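Local atomic coordinates of protein (lectin) (Hyacinthoides hispanica, PDB entry 1B2P), a protein that binds mannose and, as a bulb-type lectin of a monocot plant, probably recognises mannose-containing glycans and agglutinates cells that carry them. Residues A[75-78]-A[79-83]. Residues are numbered along the deposited sequence; the frame is centred on the assembly and turned at random.
Sequences VITN and ENVTV
Thr-77 OG1 accepts the N-H of Glu-79, two residues on, as in an ST turn, and that of Val-81, each N at 3.2 Å, the second bond the straighter at 160°. A chi1 of 70° sets this oxygen between its own backbone N and carbonyl carbon, which turns it in toward the bend. The same torsion leaves CG2 beside the backbone N, close to Val-81 O and 3.7 Å from Val-83 CG1, the two side chains meeting nearly at right angles. Val-83 CG2 in turn lies 3.7 Å from Val-75 CG1, giving an apolar patch that Cys-63, disulfide-bonded to Cys-40, adjoins from outside the hairpin. Strands 73-76 and 82-85 form this beta hairpin at one margin of a four-stranded antiparallel sheet of the bulb-lectin fold. In the type I turn from Thr-77 to Asn-80, Asn-80 N reaches Thr-77 O at 2.8 Å from above the carbonyl plane. Beyond it, Thr-77 N bonds to Val-81 O and Val-83 N to Val-75 O. Ile-76 and Thr-82, an antiparallel non-hydrogen-bonded pair, meet more loosely, CG1 to OG1 4.0 Å, though Ile-76 CG2 comes within 3.5 Å of Asn-80 CA. At the exposed tip, Asn-78 and a bent Glu-79 lie side by side, Asn-78 ND2 3.6 Å from Glu-79 CG, amide and carboxylate planes 85° apart.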
ATOM      1  N   VAL A  75      -5.948  26.837  -4.735  1.00 14.23           N
ATOM      2  CA  VAL A  75      -5.087  26.529  -5.839  1.00 14.35           C
ATOM      3  C   VAL A  75      -4.317  27.892  -6.228  1.00 16.30           C
ATOM      4  O   VAL A  75      -5.026  28.864  -6.282  1.00 17.23           O
ATOM      5  CB  VAL A  75      -5.958  26.131  -7.069  1.00 15.44           C
ATOM      6  CG1 VAL A  75      -5.102  25.910  -8.289  1.00 15.64           C
ATOM      7  CG2 VAL A  75      -6.785  24.856  -6.761  1.00 17.98           C
ATOM      8  N   ILE A  76      -3.040  27.686  -6.207  1.00 16.26           N
ATOM      9  CA  ILE A  76      -2.195  28.914  -6.299  1.00 19.12           C
ATOM     10  C   ILE A  76      -1.249  28.711  -7.455  1.00 19.21           C
ATOM     11  O   ILE A  76      -0.704  27.655  -7.716  1.00 19.00           O
ATOM     12  CB  ILE A  76      -1.325  29.053  -5.025  1.00 21.23           C
ATOM     13  CG1 ILE A  76      -2.172  29.174  -3.786  1.00 24.11           C
ATOM     14  CG2 ILE A  76      -0.420  30.305  -5.236  1.00 26.47           C
ATOM     15  CD1 ILE A  76      -1.319  29.146  -2.486  1.00 27.08           C
ATOM     16  N   THR A  77      -1.023  29.775  -8.309  1.00 21.49           N
ATOM     17  CA  THR A  77      -0.114  29.545  -9.433  1.00 21.44           C
ATOM     18  C   THR A  77       1.367  29.742  -9.109  1.00 22.25           C
ATOM     19  O   THR A  77       1.627  30.188  -8.013  1.00 23.88           O
ATOM     20  CB  THR A  77      -0.455  30.593 -10.559  1.00 22.90           C
ATOM     21  OG1 THR A  77      -0.039  31.884 -10.072  1.00 24.13           O
ATOM     22  CG2 THR A  77      -1.953  30.634 -10.808  1.00 19.41           C
ATOM     23  N   ASN A  78       2.225  29.543 -10.083  1.00 24.86           N
ATOM     24  CA  ASN A  78       3.671  29.744  -9.802  1.00 29.76           C
ATOM     25  C   ASN A  78       4.011  31.212  -9.744  1.00 29.80           C
ATOM     26  O   ASN A  78       5.180  31.496  -9.410  1.00 34.09           O
ATOM     27  CB  ASN A  78       4.591  29.068 -10.808  1.00 29.43           C
ATOM     28  CG  ASN A  78       4.399  29.485 -12.280  1.00 30.87           C
ATOM     29  OD1 ASN A  78       4.887  28.767 -13.174  1.00 35.67           O
ATOM     30  ND2 ASN A  78       3.698  30.541 -12.523  1.00 26.37           N
ATOM     31  N   GLU A  79       3.107  32.148  -9.890  1.00 30.78           N
ATOM     32  CA  GLU A  79       3.288  33.548  -9.558  1.00 33.83           C
ATOM     33  C   GLU A  79       2.569  33.962  -8.309  1.00 34.16           C
ATOM     34  O   GLU A  79       2.324  35.124  -7.972  1.00 34.06           O
ATOM     35  CB  GLU A  79       2.809  34.447 -10.743  1.00 34.68           C
ATOM     36  CG  GLU A  79       3.450  34.132 -12.076  1.00 39.79           C
ATOM     37  CD  GLU A  79       4.885  34.654 -12.126  1.00 43.26           C
ATOM     38  OE1 GLU A  79       5.158  35.699 -11.482  1.00 44.25           O
ATOM     39  OE2 GLU A  79       5.747  34.006 -12.750  1.00 44.26           O
ATOM     40  N   ASN A  80       2.147  32.909  -7.546  1.00 29.63           N
ATOM     41  CA  ASN A  80       1.477  33.114  -6.271  1.00 32.22           C
ATOM     42  C   ASN A  80       0.217  33.921  -6.421  1.00 30.47           C
ATOM     43  O   ASN A  80      -0.176  34.683  -5.536  1.00 33.38           O
ATOM     44  CB  ASN A  80       2.441  33.782  -5.281  1.00 36.57           C
ATOM     45  CG  ASN A  80       3.525  32.838  -4.832  1.00 42.04           C
ATOM     46  OD1 ASN A  80       4.175  33.295  -3.852  1.00 49.46           O
ATOM     47  ND2 ASN A  80       3.794  31.635  -5.305  1.00 38.97           N
ATOM     48  N   VAL A  81      -0.547  33.726  -7.501  1.00 28.11           N
ATOM     49  CA  VAL A  81      -1.889  34.215  -7.612  1.00 26.76           C
ATOM     50  C   VAL A  81      -2.885  33.088  -7.175  1.00 25.06           C
ATOM     51  O   VAL A  81      -2.735  31.998  -7.738  1.00 24.20           O
ATOM     52  CB  VAL A  81      -2.230  34.550  -9.099  1.00 29.75           C
ATOM     53  CG1 VAL A  81      -3.680  34.972  -9.215  1.00 30.75           C
ATOM     54  CG2 VAL A  81      -1.245  35.626  -9.579  1.00 32.91           C
ATOM     55  N   THR A  82      -3.768  33.383  -6.277  1.00 25.15           N
ATOM     56  CA  THR A  82      -4.746  32.334  -5.886  1.00 24.51           C
ATOM     57  C   THR A  82      -5.856  32.381  -6.937  1.00 26.32           C
ATOM     58  O   THR A  82      -6.547  33.379  -7.156  1.00 27.87           O
ATOM     59  CB  THR A  82      -5.320  32.646  -4.502  1.00 26.73           C
ATOM     60  OG1 THR A  82      -4.189  32.567  -3.593  1.00 28.36           O
ATOM     61  CG2 THR A  82      -6.418  31.675  -4.085  1.00 28.84           C
ATOM     62  N   VAL A  83      -6.156  31.254  -7.583  1.00 21.55           N
ATOM     63  CA  VAL A  83      -7.158  31.204  -8.584  1.00 20.00           C
ATOM     64  C   VAL A  83      -8.437  30.490  -8.193  1.00 21.24           C
ATOM     65  O   VAL A  83      -9.509  30.616  -8.752  1.00 20.81           O
ATOM     66  CB  VAL A  83      -6.673  30.578  -9.878  1.00 21.94           C
ATOM     67  CG1 VAL A  83      -5.566  31.420 -10.532  1.00 22.67           C
ATOM     68  CG2 VAL A  83      -6.140  29.130  -9.716  1.00 22.52           C
TER